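Local coordinates for protein D-glycerate 3-kinase (Cryptococcus neoformans var. grubii serotype A, PDB 6CKG) that probably phosphorylates D-glycerate at its 3-hydroxyl at the expense of ATP, as a kinase of the P-loop type, at residues 187-190 against 191-195; 216-219 against 220-223; 254-257 against 258-261; 61-64 against 65-69. One frame throughout, in Å; residues are numbered along the deposited sequence.

Overall arrangement
Interactions 1, 3 and 4 all lie where a helix begins, whereas interaction 2 is a 3-10 turn between helices 191-204 and 225-236. Interactions 1 and 3 are surface contacts; 2 and 4 are partly buried. Interaction 1 opens helix 191-204 and interaction 2 follows it in sequence, their centres about 17 Å apart. Interactions 2 and 3 both lean on helix 281-298 and touch directly, T219 CG2 to W260 CZ2 at 3.7 Å. Interaction 4 lies across the chain's centre from 1 and 2. The helix starts differ in chemistry: a serine cap with a leucine pair in 1, an Asx turn beside a tyrosine ring in 3, and backbone bonds with a histidine face in 4.

Interaction 1: residues 187-190 against 191-195; sequences GPLS and NDKLE
The carboxamide of N191 lies at the edge of the contact: CB touches S190 C at 3.7 Å but points away from the residues before it, and OD1 accepts from R236 on helix 225-236. S190 is the residue that starts the helix. Its OG, tucked in between N and C of its own backbone (chi1 71°), faces the first turn and accepts from K193 N at 3.0 Å. K193 CB lies beside the same oxygen, 3.3 Å from S190 OG, while the lysine chain, bent at chi2, runs off to a salt bridge with E196. S190 O takes the first full helical bond, L194 N to S190 O at 3.0 Å and nearly straight at 165°. Alongside the cap, L189 points its CB toward the helix, and its CD1 meets L194, 3.7 Å from CA and 4.0 Å from CB. L194 also packs on H229 and N232 of helix 225-236. A serine N-cap, with apolar residues just before the cap and four after it touching, is the signature of a helix N-terminus closed by a hydrophobic staple.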
loop_
_atom_site.group_PDB
_atom_site.type_symbol
_atom_site.label_atom_id
_atom_site.label_comp_id
_atom_site.label_asym_id
_atom_site.label_seq_id
_atom_site.Cartn_x
_atom_site.Cartn_y
_atom_site.Cartn_z
ATOM N N GLY A 187 -4.349 -5.075 -8.649
ATOM C CA GLY A 187 -5.544 -5.651 -9.227
ATOM C C GLY A 187 -5.480 -7.168 -9.397
ATOM O O GLY A 187 -4.451 -7.733 -9.787
ATOM N N PRO A 188 -6.586 -7.852 -9.101
ATOM C CA PRO A 188 -6.642 -9.302 -9.318
ATOM C C PRO A 188 -6.687 -9.623 -10.806
ATOM O O PRO A 188 -6.964 -8.767 -11.648
ATOM C CB PRO A 188 -7.943 -9.708 -8.633
ATOM C CG PRO A 188 -8.820 -8.474 -8.836
ATOM C CD PRO A 188 -7.876 -7.316 -8.628
ATOM N N LEU A 189 -6.440 -10.890 -11.123
ATOM C CA LEU A 189 -6.449 -11.373 -12.496
ATOM C C LEU A 189 -7.610 -12.331 -12.716
ATOM O O LEU A 189 -8.110 -12.958 -11.778
ATOM C CB LEU A 189 -5.132 -12.090 -12.844
ATOM C CG LEU A 189 -3.841 -11.309 -12.578
ATOM C CD1 LEU A 189 -2.598 -12.180 -12.747
ATOM C CD2 LEU A 189 -3.766 -10.070 -13.472
ATOM N N SER A 190 -8.042 -12.447 -13.971
ATOM C CA SER A 190 -8.864 -13.591 -14.320
ATOM C C SER A 190 -8.041 -14.855 -14.097
ATOM O O SER A 190 -6.809 -14.825 -14.079
ATOM C CB SER A 190 -9.336 -13.515 -15.774
ATOM O OG SER A 190 -8.253 -13.740 -16.649
ATOM N N ASN A 191 -8.734 -15.968 -13.877
ATOM C CA ASN A 191 -8.028 -17.235 -13.714
ATOM C C ASN A 191 -7.119 -17.503 -14.908
ATOM O O ASN A 191 -5.947 -17.853 -14.741
ATOM C CB ASN A 191 -9.032 -18.375 -13.520
ATOM C CG ASN A 191 -9.814 -18.232 -12.234
ATOM O OD1 ASN A 191 -9.474 -17.407 -11.374
ATOM N ND2 ASN A 191 -10.869 -19.017 -12.095
ATOM N N ASP A 192 -7.639 -17.295 -16.125
ATOM C CA ASP A 192 -6.871 -17.573 -17.338
ATOM C C ASP A 192 -5.628 -16.699 -17.418
ATOM O O ASP A 192 -4.572 -17.147 -17.883
ATOM C CB ASP A 192 -7.735 -17.346 -18.578
ATOM C CG ASP A 192 -8.896 -18.319 -18.684
ATOM O OD1 ASP A 192 -9.007 -19.261 -17.860
ATOM O OD2 ASP A 192 -9.704 -18.126 -19.608
ATOM N N LYS A 193 -5.744 -15.433 -17.000
ATOM C CA LYS A 193 -4.607 -14.522 -17.086
ATOM C C LYS A 193 -3.525 -14.870 -16.068
ATOM O O LYS A 193 -2.331 -14.734 -16.359
ATOM C CB LYS A 193 -5.060 -13.074 -16.887
ATOM C CG LYS A 193 -3.971 -12.092 -17.247
ATOM C CD LYS A 193 -3.886 -11.999 -18.754
ATOM C CE LYS A 193 -2.800 -11.041 -19.216
ATOM N NZ LYS A 193 -2.735 -11.017 -20.710
ATOM N N LEU A 194 -3.910 -15.298 -14.862
ATOM C CA LEU A 194 -2.895 -15.729 -13.909
ATOM C C LEU A 194 -2.130 -16.928 -14.461
ATOM O O LEU A 194 -0.894 -16.954 -14.440
ATOM C CB LEU A 194 -3.534 -16.061 -12.559
ATOM C CG LEU A 194 -2.607 -16.320 -11.366
ATOM C CD1 LEU A 194 -3.208 -15.810 -10.045
ATOM C CD2 LEU A 194 -2.323 -17.808 -11.269
ATOM N N GLU A 195 -2.858 -17.925 -14.979
ATOM C CA GLU A 195 -2.209 -19.068 -15.620
ATOM C C GLU A 195 -1.276 -18.614 -16.732
ATOM O O GLU A 195 -0.176 -19.160 -16.907
ATOM C CB GLU A 195 -3.260 -20.038 -16.191
ATOM C CG GLU A 195 -4.181 -20.684 -15.140
ATOM C CD GLU A 195 -3.473 -21.662 -14.206
ATOM O OE1 GLU A 195 -2.277 -21.974 -14.412
ATOM O OE2 GLU A 195 -4.128 -22.145 -13.260
#

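Interaction 2: residues 216-219 against 220-223; sequences VMPT and ILLY
P218 and T219 open a short 3-10 turn whose carbonyls are each taken three residues on: L221 N binds P218 O at 3.1 Å and L222 N binds T219 O at 2.9 Å. Neither donor sits in its carbonyl's plane; they approach from above, 46° and 58° out of it. The turn lies in the connection between helices 191-204 and 225-236, shortly before the second of them. On one flank M217, with CG anti to N (chi1 -175°) and a bend near the end of its chain, reaches forward until CE touches L221 CB at 3.8 Å. The two chains cross obliquely, and both rest on W205; M217 is poorly ordered, so its exact place is less certain. P218 sets its ring against the same leucine, CD to L221 CD1 at 4.3 Å, and A201 of helix 191-204 touches P218, I220 and L221. T219 is buried. Its OG1 is hydrogen-bonded to one carboxylate oxygen of E296, whose other oxygen receives I220 N, so a single glutamate of helix 281-298 grips the start of the turn through both oxygens. L222 lies against T219, its CB 3.3 Å from T219 O. The Y223 ring meets this carbonyl oxygen obliquely, with CD2 3.4 Å from T219 O.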
loop_
_atom_site.group_PDB
_atom_site.type_symbol
_atom_site.label_atom_id
_atom_site.label_comp_id
_atom_site.label_asym_id
_atom_site.label_seq_id
_atom_site.Cartn_x
_atom_site.Cartn_y
_atom_site.Cartn_z
ATOM N N VAL A 216 17.889 -14.101 -12.526
ATOM C CA VAL A 216 16.724 -13.434 -11.947
ATOM C C VAL A 216 15.457 -14.246 -12.216
ATOM O O VAL A 216 14.657 -13.900 -13.088
ATOM C CB VAL A 216 16.578 -12.001 -12.489
ATOM N N MET A 217 15.295 -15.327 -11.462
ATOM C CA MET A 217 14.130 -16.192 -11.612
ATOM C C MET A 217 12.873 -15.452 -11.174
ATOM O O MET A 217 12.878 -14.811 -10.118
ATOM C CB MET A 217 14.305 -17.455 -10.771
ATOM C CG MET A 217 13.210 -18.498 -10.937
ATOM S SD MET A 217 13.136 -19.618 -9.523
ATOM C CE MET A 217 12.605 -21.142 -10.299
ATOM N N PRO A 218 11.786 -15.502 -11.945
ATOM C CA PRO A 218 10.525 -14.926 -11.456
ATOM C C PRO A 218 10.067 -15.643 -10.190
ATOM O O PRO A 218 10.024 -16.875 -10.128
ATOM C CB PRO A 218 9.557 -15.136 -12.627
ATOM C CG PRO A 218 10.457 -15.279 -13.845
ATOM C CD PRO A 218 11.666 -16.010 -13.323
ATOM N N THR A 219 9.742 -14.861 -9.158
ATOM C CA THR A 219 9.456 -15.473 -7.865
ATOM C C THR A 219 8.143 -16.248 -7.855
ATOM O O THR A 219 7.952 -17.091 -6.973
ATOM C CB THR A 219 9.441 -14.419 -6.764
ATOM O OG1 THR A 219 8.391 -13.482 -7.016
ATOM C CG2 THR A 219 10.771 -13.691 -6.715
ATOM N N ILE A 220 7.232 -15.996 -8.799
ATOM C CA ILE A 220 5.999 -16.778 -8.800
ATOM C C ILE A 220 6.309 -18.256 -8.993
ATOM O O ILE A 220 5.555 -19.114 -8.525
ATOM C CB ILE A 220 4.997 -16.276 -9.864
ATOM C CG1 ILE A 220 5.596 -16.325 -11.262
ATOM C CG2 ILE A 220 4.512 -14.866 -9.514
ATOM C CD1 ILE A 220 4.585 -15.969 -12.377
ATOM N N LEU A 221 7.428 -18.578 -9.653
ATOM C CA LEU A 221 7.815 -19.975 -9.838
ATOM C C LEU A 221 8.224 -20.644 -8.533
ATOM O O LEU A 221 8.393 -21.864 -8.518
ATOM C CB LEU A 221 8.960 -20.097 -10.845
ATOM C CG LEU A 221 8.663 -19.662 -12.289
ATOM C CD1 LEU A 221 9.864 -19.894 -13.171
ATOM C CD2 LEU A 221 7.457 -20.413 -12.844
ATOM N N LEU A 222 8.401 -19.879 -7.447
ATOM C CA LEU A 222 8.671 -20.490 -6.151
ATOM C C LEU A 222 7.424 -21.086 -5.514
ATOM O O LEU A 222 7.538 -21.795 -4.510
ATOM C CB LEU A 222 9.286 -19.461 -5.192
ATOM C CG LEU A 222 10.667 -18.896 -5.542
ATOM C CD1 LEU A 222 10.944 -17.656 -4.713
ATOM C CD2 LEU A 222 11.760 -19.947 -5.330
ATOM N N TYR A 223 6.247 -20.832 -6.076
ATOM C CA TYR A 223 4.985 -21.149 -5.426
ATOM C C TYR A 223 4.117 -21.993 -6.347
ATOM O O TYR A 223 4.223 -21.913 -7.574
ATOM C CB TYR A 223 4.266 -19.843 -5.022
ATOM C CG TYR A 223 5.091 -19.053 -4.032
ATOM C CD1 TYR A 223 5.122 -19.410 -2.683
ATOM C CD2 TYR A 223 5.874 -17.978 -4.447
ATOM C CE1 TYR A 223 5.906 -18.709 -1.773
ATOM C CE2 TYR A 223 6.651 -17.268 -3.545
ATOM C CZ TYR A 223 6.659 -17.633 -2.218
ATOM O OH TYR A 223 7.436 -16.922 -1.342
#

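Interaction 3: residues 254-257 against 258-261; sequences LDLS and YVWT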
loop_
_atom_site.group_PDB
_atom_site.type_symbol
_atom_site.label_atom_id
_atom_site.label_comp_id
_atom_site.label_asym_id
_atom_site.label_seq_id
_atom_site.Cartn_x
_atom_site.Cartn_y
_atom_site.Cartn_z
ATOM N N LEU A 254 12.733 1.588 -11.730
ATOM C CA LEU A 254 13.087 1.201 -13.091
ATOM C C LEU A 254 13.044 -0.306 -13.255
ATOM O O LEU A 254 12.596 -0.820 -14.288
ATOM C CB LEU A 254 14.487 1.714 -13.441
ATOM C CG LEU A 254 14.576 3.077 -14.104
ATOM C CD1 LEU A 254 16.026 3.505 -14.249
ATOM C CD2 LEU A 254 13.886 3.024 -15.451
ATOM N N ASP A 255 13.505 -1.030 -12.238
ATOM C CA ASP A 255 13.592 -2.482 -12.272
ATOM C C ASP A 255 13.129 -3.007 -10.929
ATOM O O ASP A 255 13.495 -2.463 -9.885
ATOM C CB ASP A 255 15.024 -2.953 -12.558
ATOM C CG ASP A 255 15.112 -4.448 -12.856
ATOM O OD1 ASP A 255 14.609 -5.278 -12.070
ATOM O OD2 ASP A 255 15.692 -4.794 -13.899
ATOM N N LEU A 256 12.317 -4.058 -10.967
ATOM C CA LEU A 256 11.821 -4.666 -9.742
ATOM C C LEU A 256 12.947 -5.230 -8.881
ATOM O O LEU A 256 12.737 -5.464 -7.686
ATOM C CB LEU A 256 10.809 -5.759 -10.102
ATOM C CG LEU A 256 9.431 -5.834 -9.435
ATOM C CD1 LEU A 256 8.853 -4.464 -9.051
ATOM C CD2 LEU A 256 8.472 -6.579 -10.367
ATOM N N SER A 257 14.136 -5.444 -9.451
ATOM C CA SER A 257 15.252 -5.952 -8.657
ATOM C C SER A 257 15.666 -4.982 -7.561
ATOM O O SER A 257 16.244 -5.412 -6.555
ATOM C CB SER A 257 16.451 -6.249 -9.554
ATOM O OG SER A 257 16.998 -5.049 -10.070
ATOM N N TYR A 258 15.381 -3.685 -7.731
ATOM C CA TYR A 258 15.743 -2.703 -6.712
ATOM C C TYR A 258 15.116 -3.036 -5.365
ATOM O O TYR A 258 15.688 -2.714 -4.319
ATOM C CB TYR A 258 15.311 -1.291 -7.140
ATOM C CG TYR A 258 15.922 -0.751 -8.428
ATOM C CD1 TYR A 258 16.886 -1.468 -9.137
ATOM C CD2 TYR A 258 15.528 0.487 -8.928
ATOM C CE1 TYR A 258 17.428 -0.970 -10.305
ATOM C CE2 TYR A 258 16.069 0.993 -10.096
ATOM C CZ TYR A 258 17.016 0.261 -10.779
ATOM O OH TYR A 258 17.549 0.774 -11.938
ATOM N N VAL A 259 13.953 -3.691 -5.362
ATOM C CA VAL A 259 13.225 -3.896 -4.110
ATOM C C VAL A 259 14.050 -4.723 -3.132
ATOM O O VAL A 259 14.101 -4.415 -1.933
ATOM C CB VAL A 259 11.856 -4.541 -4.389
ATOM C CG1 VAL A 259 11.119 -4.802 -3.091
ATOM C CG2 VAL A 259 11.028 -3.650 -5.308
ATOM N N TRP A 260 14.710 -5.778 -3.625
ATOM C CA TRP A 260 15.633 -6.550 -2.794
ATOM C C TRP A 260 16.753 -5.669 -2.258
ATOM O O TRP A 260 17.071 -5.699 -1.063
ATOM C CB TRP A 260 16.248 -7.702 -3.596
ATOM C CG TRP A 260 15.439 -8.956 -3.717
ATOM C CD1 TRP A 260 15.223 -9.899 -2.746
ATOM C CD2 TRP A 260 14.785 -9.440 -4.898
ATOM N NE1 TRP A 260 14.451 -10.925 -3.245
ATOM C CE2 TRP A 260 14.169 -10.668 -4.563
ATOM C CE3 TRP A 260 14.647 -8.947 -6.202
ATOM C CZ2 TRP A 260 13.430 -11.409 -5.486
ATOM C CZ3 TRP A 260 13.912 -9.686 -7.115
ATOM C CH2 TRP A 260 13.314 -10.902 -6.753
ATOM N N THR A 261 17.392 -4.907 -3.148
ATOM C CA THR A 261 18.523 -4.077 -2.752
ATOM C C THR A 261 18.106 -3.039 -1.711
ATOM O O THR A 261 18.779 -2.861 -0.690
ATOM C CB THR A 261 19.115 -3.401 -3.987
ATOM O OG1 THR A 261 19.496 -4.402 -4.939
ATOM C CG2 THR A 261 20.325 -2.551 -3.607
#
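The Y258 ring lies against the chain that leads into its own helix, with one face turned to D255. D255 O stands 3.3 Å above the ring plane, offset toward the rim, and D255 CB lies over a face of the ring in a CH-pi contact, 4.3 Å from the centroid and 26° off the normal. L254 lies alongside the tyrosine, the two chains heading in one direction, and its CB reaches Y258 OH at 3.5 Å. D255 carries its carboxylate away from the ring: CG is anti to the backbone N (chi1 -169°), which brings OD1 in front of S257 N at 2.7 Å, an Asx turn. S257 OG adds a weak bond to the same OD1. The backbone completes a type I turn, with Y258 N donating to D255 O at 3.1 Å, and V259 N follows by binding L256 O. Further along, W260 presents its ring edge to S257 CA, while helix 281-298 packs on the indole through I288 and M292. One aspartate thus ties off an amide where strand 247-253 gives way to helix 258-273, its negative charge stabilised by the S257 N-H and probably by the helix start.

Interaction 4: residues 61-64 against 65-69; sequences SHLT and GLLPD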
loop_
_atom_site.group_PDB
_atom_site.type_symbol
_atom_site.label_atom_id
_atom_site.label_comp_id
_atom_site.label_asym_id
_atom_site.label_seq_id
_atom_site.Cartn_x
_atom_site.Cartn_y
_atom_site.Cartn_z
ATOM N N SER A 61 13.080 11.231 5.378
ATOM C CA SER A 61 12.622 9.848 5.289
ATOM C C SER A 61 12.122 9.504 3.879
ATOM O O SER A 61 12.899 9.440 2.927
ATOM C CB SER A 61 11.518 9.585 6.321
ATOM O OG SER A 61 10.391 10.424 6.110
ATOM N N HIS A 62 10.814 9.283 3.764
ATOM C CA HIS A 62 10.163 8.879 2.526
ATOM C C HIS A 62 8.935 9.751 2.298
ATOM O O HIS A 62 8.542 10.542 3.160
ATOM C CB HIS A 62 9.760 7.403 2.573
ATOM C CG HIS A 62 8.784 7.088 3.659
ATOM N ND1 HIS A 62 7.503 6.648 3.408
ATOM C CD2 HIS A 62 8.899 7.166 5.008
ATOM C CE1 HIS A 62 6.876 6.454 4.555
ATOM N NE2 HIS A 62 7.698 6.765 5.540
ATOM N N LEU A 63 8.308 9.564 1.136
ATOM C CA LEU A 63 7.269 10.477 0.668
ATOM C C LEU A 63 6.153 10.634 1.692
ATOM O O LEU A 63 5.891 11.743 2.180
ATOM C CB LEU A 63 6.717 9.984 -0.664
ATOM C CG LEU A 63 5.502 10.724 -1.185
ATOM C CD1 LEU A 63 5.861 12.198 -1.429
ATOM C CD2 LEU A 63 5.009 10.037 -2.462
ATOM N N THR A 64 5.498 9.529 2.055
ATOM C CA THR A 64 4.345 9.615 2.948
ATOM C C THR A 64 4.729 9.966 4.384
ATOM O O THR A 64 3.846 10.305 5.181
ATOM C CB THR A 64 3.554 8.302 2.911
ATOM O OG1 THR A 64 4.379 7.223 3.356
ATOM C CG2 THR A 64 3.089 8.000 1.488
ATOM N N GLY A 65 6.018 9.915 4.728
ATOM C CA GLY A 65 6.449 10.410 6.021
ATOM C C GLY A 65 6.602 11.915 6.074
ATOM O O GLY A 65 6.385 12.518 7.124
ATOM N N LEU A 66 6.974 12.539 4.952
ATOM C CA LEU A 66 7.207 13.975 4.862
ATOM C C LEU A 66 6.021 14.747 4.312
ATOM O O LEU A 66 5.797 15.887 4.721
ATOM C CB LEU A 66 8.415 14.257 3.961
ATOM C CG LEU A 66 9.743 13.649 4.403
ATOM C CD1 LEU A 66 10.755 13.733 3.281
ATOM C CD2 LEU A 66 10.248 14.357 5.658
ATOM N N LEU A 67 5.265 14.151 3.395
ATOM C CA LEU A 67 4.222 14.891 2.694
ATOM C C LEU A 67 3.147 15.467 3.607
ATOM O O LEU A 67 2.746 16.620 3.371
ATOM C CB LEU A 67 3.588 13.996 1.621
ATOM C CG LEU A 67 2.431 14.572 0.797
ATOM C CD1 LEU A 67 2.895 15.769 -0.029
ATOM C CD2 LEU A 67 1.841 13.495 -0.110
ATOM N N PRO A 68 2.619 14.749 4.612
ATOM C CA PRO A 68 1.601 15.375 5.484
ATOM C C PRO A 68 2.065 16.656 6.154
ATOM O O PRO A 68 1.346 17.666 6.106
ATOM C CB PRO A 68 1.298 14.277 6.516
ATOM C CG PRO A 68 1.641 13.001 5.818
ATOM C CD PRO A 68 2.821 13.325 4.951
ATOM N N ASP A 69 3.238 16.653 6.791
ATOM C CA ASP A 69 3.679 17.860 7.496
ATOM C C ASP A 69 3.983 18.990 6.523
ATOM O O ASP A 69 3.874 20.167 6.879
ATOM C CB ASP A 69 4.905 17.565 8.352
ATOM C CG ASP A 69 4.595 16.660 9.526
ATOM O OD1 ASP A 69 3.458 16.709 10.043
ATOM O OD2 ASP A 69 5.496 15.900 9.932
#
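G65 packs against one face of the H62 imidazole, at the start of the helix that follows the P-loop; S61 closes a stretch matching the Walker A pattern, and the three residues just before it are not modelled. G65 N is 3.5 Å from the ring plane, toward the rim, and G65 CA makes a CH-pi contact with the same ring. The H62 side chain, its CG wedged between the two backbone arms of its own residue (chi1 61°), folds the imidazole back to this first turn. H62 is the N-cap residue; its O receives a weak bond from G65 N and a better one from L66 N at 3.1 Å. L66 sets its CG 3.7 Å from S61 OG and touches V21 of helix 19-38. L67 N donates to L63 O at 2.8 Å, nearly along the C=O axis, a regular i to i+4 bond just before a kink. Its CB is 4.2 Å from L63 CD1, and both leucines rest on T24, L63 also meeting V249 and I251 of the central sheet. Neither P68, which has no N-H and packs on strand 79-83, nor D69 N bonds to the turn before, and the helix kinks; P68 CD comes 3.2 Å from T64 O.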